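Local coordinates for Thiol:disulfide interchange protein (Klebsiella pneumoniae, PDB 6DXN), which probably acts as a periplasmic thiol:disulfide oxidoreductase of the DsbA type, introducing disulfide bonds into secreted proteins, at residues A[39-52]-A[173-185]. Numbering follows the deposited sequence.
Sequences FAERINVDTAIRKR and YDTYAEDMANLVL
A48 packs on A177 and A181, and I49 on A181, where two helices of the thioredoxin fold lie side by side: 45-52, which follows helix 34-41, the helix that starts at the predicted redox-active CxxC pair, after a short break at N44, and the C-terminal helix 173-188. Their axes come within 8.3 Å and cross at -44°. Small residues permit this closeness: the CB atoms of A48 and A177 are 3.9 Å apart, and A181 CB rests on the backbone of A48 and I49.

Branched and aromatic side chains fill the apolar side of the seam. I49 reaches with CD1 to V184 CG2 and to CG of M180, present as selenomethionine. V45 straddles: CG1, anti to the backbone N (chi1 169°), presses on M180 CG at a tight 3.4 Å, while CG2 meets the edge of the Y176 ring and also covers one face of the F39 ring, over its centre. At the edge of that same F39 ring sits M180 CE, brought there by bends at chi2 and chi3. F155 of strand 154-157 touches V45, I49 and M180, placing this side against the central sheet, and the Y176 hydroxyl is hydrogen-bonded to N165 O. Toward the start of the C-terminal helix, I43 CG1 lies 3.8 Å from Y173 CD1 and its CG2 near Y176 CD1.

The hydrogen bonds across the seam lie toward the C-terminal ends of both segments. R52 drops as a knob among E178, A181, N182 and L185, its chain folded at chi2 and chi3. Both terminal nitrogens converge on N182 OD1, near the guanidinium plane. NH2 is modelled 2.5 Å from N182 OD1, doubtfully short; NH1 bonds the same oxygen weakly at 2.9 Å.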
loop_
_atom_site.group_PDB
_atom_site.type_symbol
_atom_site.label_atom_id
_atom_site.label_comp_id
_atom_site.label_asym_id
_atom_site.label_seq_id
_atom_site.Cartn_x
_atom_site.Cartn_y
_atom_site.Cartn_z
ATOM N N PHE A 39 -9.203 1.620 -3.733
ATOM C CA PHE A 39 -8.404 2.700 -3.127
ATOM C C PHE A 39 -7.343 3.230 -4.106
ATOM O O PHE A 39 -7.001 4.420 -4.079
ATOM C CB PHE A 39 -7.801 2.206 -1.812
ATOM C CG PHE A 39 -8.697 2.426 -0.626
ATOM C CD1 PHE A 39 -10.039 2.075 -0.666
ATOM C CD2 PHE A 39 -8.195 2.973 0.544
ATOM C CE1 PHE A 39 -10.866 2.308 0.422
ATOM C CE2 PHE A 39 -9.021 3.181 1.638
ATOM C CZ PHE A 39 -10.353 2.844 1.574
ATOM N N ALA A 40 -6.853 2.359 -4.989
ATOM C CA ALA A 40 -5.813 2.755 -5.922
ATOM C C ALA A 40 -6.371 3.167 -7.291
ATOM O O ALA A 40 -5.673 3.872 -8.017
ATOM C CB ALA A 40 -4.829 1.623 -6.089
ATOM N N GLU A 41 -7.608 2.761 -7.631
ATOM C CA GLU A 41 -8.103 2.987 -9.009
ATOM C C GLU A 41 -9.539 3.542 -9.083
ATOM O O GLU A 41 -9.846 4.263 -10.038
ATOM C CB GLU A 41 -7.982 1.657 -9.773
ATOM C CG GLU A 41 -8.410 1.710 -11.236
ATOM C CD GLU A 41 -9.906 1.621 -11.508
ATOM O OE1 GLU A 41 -10.635 1.064 -10.664
ATOM O OE2 GLU A 41 -10.344 2.124 -12.561
ATOM N N ARG A 42 -10.413 3.207 -8.124
ATOM C CA ARG A 42 -11.838 3.648 -8.194
ATOM C C ARG A 42 -12.093 4.864 -7.295
ATOM O O ARG A 42 -12.516 5.904 -7.784
ATOM C CB ARG A 42 -12.807 2.527 -7.799
ATOM C CG ARG A 42 -14.276 2.928 -7.863
ATOM C CD ARG A 42 -15.244 1.838 -7.429
ATOM N NE ARG A 42 -15.080 0.622 -8.219
ATOM C CZ ARG A 42 -15.585 0.440 -9.434
ATOM N NH1 ARG A 42 -16.286 1.406 -10.003
ATOM N NH2 ARG A 42 -15.377 -0.699 -10.077
ATOM N N ILE A 43 -11.912 4.680 -5.983
ATOM C CA ILE A 43 -12.106 5.743 -4.989
ATOM C C ILE A 43 -10.968 6.755 -5.143
ATOM O O ILE A 43 -11.164 7.958 -4.971
ATOM C CB ILE A 43 -12.152 5.181 -3.554
ATOM C CG1 ILE A 43 -13.197 4.073 -3.405
ATOM C CG2 ILE A 43 -12.373 6.309 -2.545
ATOM C CD1 ILE A 43 -13.223 3.431 -2.039
ATOM N N ASN A 44 -9.774 6.236 -5.450
ATOM C CA ASN A 44 -8.596 7.063 -5.630
ATOM C C ASN A 44 -8.243 7.743 -4.300
ATOM O O ASN A 44 -7.984 8.948 -4.232
ATOM C CB ASN A 44 -8.756 8.010 -6.822
ATOM C CG ASN A 44 -8.627 7.268 -8.134
ATOM O OD1 ASN A 44 -7.710 6.461 -8.300
ATOM N ND2 ASN A 44 -9.523 7.535 -9.069
ATOM N N VAL A 45 -8.252 6.932 -3.239
ATOM C CA VAL A 45 -7.845 7.376 -1.929
ATOM C C VAL A 45 -6.338 7.659 -1.980
ATOM O O VAL A 45 -5.853 8.583 -1.337
ATOM C CB VAL A 45 -8.145 6.311 -0.856
ATOM C CG1 VAL A 45 -7.497 6.644 0.474
ATOM C CG2 VAL A 45 -9.632 6.067 -0.691
ATOM N N ASP A 46 -5.616 6.853 -2.769
ATOM C CA ASP A 46 -4.142 6.942 -2.839
ATOM C C ASP A 46 -3.684 8.256 -3.489
ATOM O O ASP A 46 -2.769 8.883 -2.986
ATOM C CB ASP A 46 -3.539 5.746 -3.575
ATOM C CG ASP A 46 -3.555 4.438 -2.798
ATOM O OD1 ASP A 46 -3.939 4.445 -1.610
ATOM O OD2 ASP A 46 -3.160 3.433 -3.385
ATOM N N THR A 47 -4.288 8.643 -4.621
ATOM C CA THR A 47 -3.893 9.918 -5.286
ATOM C C THR A 47 -4.265 11.108 -4.386
ATOM O O THR A 47 -3.486 12.068 -4.232
ATOM C CB THR A 47 -4.518 10.039 -6.682
ATOM O OG1 THR A 47 -4.012 8.972 -7.484
ATOM C CG2 THR A 47 -4.208 11.350 -7.374
ATOM N N ALA A 48 -5.454 11.034 -3.781
ATOM C CA ALA A 48 -5.949 12.105 -2.901
ATOM C C ALA A 48 -4.916 12.398 -1.802
ATOM O O ALA A 48 -4.500 13.554 -1.590
ATOM C CB ALA A 48 -7.290 11.710 -2.328
ATOM N N ILE A 49 -4.490 11.341 -1.111
ATOM C CA ILE A 49 -3.497 11.442 -0.042
ATOM C C ILE A 49 -2.183 12.044 -0.576
ATOM O O ILE A 49 -1.647 12.988 0.029
ATOM C CB ILE A 49 -3.283 10.058 0.613
ATOM C CG1 ILE A 49 -4.545 9.588 1.342
ATOM C CG2 ILE A 49 -2.080 10.071 1.553
ATOM C CD1 ILE A 49 -4.491 8.155 1.824
ATOM N N ARG A 50 -1.674 11.522 -1.704
ATOM C CA ARG A 50 -0.354 11.970 -2.258
ATOM C C ARG A 50 -0.378 13.447 -2.653
ATOM O O ARG A 50 0.592 14.174 -2.437
ATOM C CB ARG A 50 0.048 11.201 -3.516
ATOM C CG ARG A 50 0.427 9.751 -3.273
ATOM C CD ARG A 50 1.016 9.179 -4.544
ATOM N NE ARG A 50 1.180 7.752 -4.440
ATOM C CZ ARG A 50 0.301 6.857 -4.880
ATOM N NH1 ARG A 50 -0.806 7.247 -5.491
ATOM N NH2 ARG A 50 0.536 5.576 -4.701
ATOM N N LYS A 51 -1.492 13.849 -3.260
ATOM C CA LYS A 51 -1.719 15.204 -3.732
ATOM C C LYS A 51 -1.579 16.215 -2.583
ATOM O O LYS A 51 -1.257 17.378 -2.826
ATOM C CB LYS A 51 -3.125 15.252 -4.337
ATOM C CG LYS A 51 -3.564 16.570 -4.957
ATOM C CD LYS A 51 -4.944 16.470 -5.588
ATOM C CE LYS A 51 -5.025 15.366 -6.622
ATOM N NZ LYS A 51 -6.360 15.305 -7.262
ATOM N N ARG A 52 -1.776 15.743 -1.343
ATOM C CA ARG A 52 -1.786 16.620 -0.143
ATOM C C ARG A 52 -0.526 16.483 0.724
ATOM O O ARG A 52 -0.379 17.234 1.697
ATOM C CB ARG A 52 -2.991 16.248 0.726
ATOM C CG ARG A 52 -4.329 16.318 0.008
ATOM C CD ARG A 52 -4.841 17.728 -0.203
ATOM N NE ARG A 52 -5.166 18.369 1.066
ATOM C CZ ARG A 52 -6.269 18.125 1.765
ATOM N NH1 ARG A 52 -7.134 17.217 1.346
ATOM N NH2 ARG A 52 -6.505 18.785 2.885
ATOM N N TYR A 173 -17.702 8.895 -3.110
ATOM C CA TYR A 173 -16.299 8.449 -3.053
ATOM C C TYR A 173 -15.296 9.610 -3.085
ATOM O O TYR A 173 -14.243 9.500 -2.461
ATOM C CB TYR A 173 -15.982 7.443 -4.163
ATOM C CG TYR A 173 -16.727 6.134 -4.075
ATOM C CD1 TYR A 173 -16.769 5.405 -2.894
ATOM C CD2 TYR A 173 -17.327 5.582 -5.195
ATOM C CE1 TYR A 173 -17.445 4.199 -2.813
ATOM C CE2 TYR A 173 -17.990 4.368 -5.137
ATOM C CZ TYR A 173 -18.053 3.675 -3.942
ATOM O OH TYR A 173 -18.720 2.488 -3.892
ATOM N N ASP A 174 -15.605 10.675 -3.836
ATOM C CA ASP A 174 -14.719 11.839 -3.980
ATOM C C ASP A 174 -14.561 12.519 -2.614
ATOM O O ASP A 174 -13.444 12.867 -2.206
ATOM C CB ASP A 174 -15.244 12.800 -5.055
ATOM C CG ASP A 174 -15.332 12.175 -6.443
ATOM O OD1 ASP A 174 -14.728 11.108 -6.638
ATOM O OD2 ASP A 174 -16.011 12.758 -7.319
ATOM N N THR A 175 -15.683 12.660 -1.905
ATOM C CA THR A 175 -15.704 13.295 -0.593
ATOM C C THR A 175 -14.966 12.391 0.401
ATOM O O THR A 175 -14.190 12.870 1.236
ATOM C CB THR A 175 -17.145 13.609 -0.167
ATOM O OG1 THR A 175 -17.738 14.405 -1.198
ATOM C CG2 THR A 175 -17.229 14.334 1.159
ATOM N N TYR A 176 -15.199 11.078 0.278
ATOM C CA TYR A 176 -14.558 10.100 1.147
ATOM C C TYR A 176 -13.030 10.200 1.023
ATOM O O TYR A 176 -12.314 10.256 2.043
ATOM C CB TYR A 176 -15.020 8.674 0.828
ATOM C CG TYR A 176 -14.309 7.648 1.670
ATOM C CD1 TYR A 176 -13.054 7.189 1.302
ATOM C CD2 TYR A 176 -14.852 7.179 2.855
ATOM C CE1 TYR A 176 -12.366 6.273 2.079
ATOM C CE2 TYR A 176 -14.180 6.252 3.638
ATOM C CZ TYR A 176 -12.925 5.807 3.252
ATOM O OH TYR A 176 -12.225 4.911 4.002
ATOM N N ALA A 177 -12.538 10.204 -0.225
ATOM C CA ALA A 177 -11.105 10.262 -0.505
ATOM C C ALA A 177 -10.500 11.541 0.095
ATOM O O ALA A 177 -9.427 11.496 0.679
ATOM C CB ALA A 177 -10.856 10.178 -1.992
ATOM N N GLU A 178 -11.216 12.663 -0.045
ATOM C CA GLU A 178 -10.750 13.948 0.485
ATOM C C GLU A 178 -10.676 13.881 2.017
ATOM O O GLU A 178 -9.726 14.381 2.604
ATOM C CB GLU A 178 -11.662 15.101 0.063
ATOM C CG GLU A 178 -11.119 16.475 0.456
ATOM C CD GLU A 178 -12.056 17.648 0.209
ATOM O OE1 GLU A 178 -13.277 17.483 0.424
ATOM O OE2 GLU A 178 -11.562 18.729 -0.210
ATOM N N ASP A 179 -11.670 13.231 2.632
ATOM C CA ASP A 179 -11.798 13.119 4.098
ATOM C C ASP A 179 -10.659 12.243 4.639
ATOM O O ASP A 179 -10.144 12.475 5.739
ATOM C CB ASP A 179 -13.181 12.570 4.484
ATOM C CG ASP A 179 -13.650 12.941 5.888
ATOM O OD1 ASP A 179 -13.165 13.956 6.409
ATOM O OD2 ASP A 179 -14.521 12.222 6.439
HETATM N N MSE A 180 -10.274 11.230 3.851
HETATM C CA MSE A 180 -9.202 10.333 4.239
HETATM C C MSE A 180 -7.892 11.079 4.237
HETATM O O MSE A 180 -7.103 10.956 5.181
HETATM C CB MSE A 180 -9.161 9.125 3.302
HETATM C CG MSE A 180 -7.838 8.383 3.430
HETATM SE SE MSE A 180 -7.730 7.414 5.131
HETATM C CE MSE A 180 -8.656 5.759 4.553
ATOM N N ALA A 181 -7.652 11.864 3.179
ATOM C CA ALA A 181 -6.418 12.655 3.068
ATOM C C ALA A 181 -6.366 13.692 4.199
ATOM O O ALA A 181 -5.301 13.983 4.733
ATOM C CB ALA A 181 -6.329 13.316 1.720
ATOM N N ASN A 182 -7.532 14.254 4.530
ATOM C CA ASN A 182 -7.634 15.241 5.616
ATOM C C ASN A 182 -7.257 14.571 6.945
ATOM O O ASN A 182 -6.439 15.111 7.694
ATOM C CB ASN A 182 -9.018 15.892 5.660
ATOM C CG ASN A 182 -9.228 16.921 4.569
ATOM O OD1 ASN A 182 -8.271 17.447 4.004
ATOM N ND2 ASN A 182 -10.478 17.239 4.288
ATOM N N LEU A 183 -7.839 13.391 7.211
ATOM C CA LEU A 183 -7.550 12.623 8.436
ATOM C C LEU A 183 -6.059 12.261 8.490
ATOM O O LEU A 183 -5.428 12.402 9.546
ATOM C CB LEU A 183 -8.415 11.359 8.490
ATOM C CG LEU A 183 -8.086 10.380 9.619
ATOM C CD1 LEU A 183 -8.190 11.044 10.983
ATOM C CD2 LEU A 183 -8.993 9.165 9.567
ATOM N N VAL A 184 -5.505 11.782 7.368
ATOM C CA VAL A 184 -4.077 11.434 7.327
ATOM C C VAL A 184 -3.256 12.651 7.782
ATOM O O VAL A 184 -2.388 12.538 8.653
ATOM C CB VAL A 184 -3.635 10.927 5.936
ATOM C CG1 VAL A 184 -2.130 11.053 5.716
ATOM C CG2 VAL A 184 -4.069 9.492 5.701
ATOM N N LEU A 185 -3.551 13.817 7.199
ATOM C CA LEU A 185 -2.802 15.030 7.532
ATOM C C LEU A 185 -2.951 15.367 9.021
ATOM O O LEU A 185 -1.967 15.708 9.670
ATOM C CB LEU A 185 -3.279 16.185 6.648
ATOM C CG LEU A 185 -2.762 16.164 5.212
ATOM C CD1 LEU A 185 -3.262 17.380 4.452
ATOM C CD2 LEU A 185 -1.245 16.110 5.184
#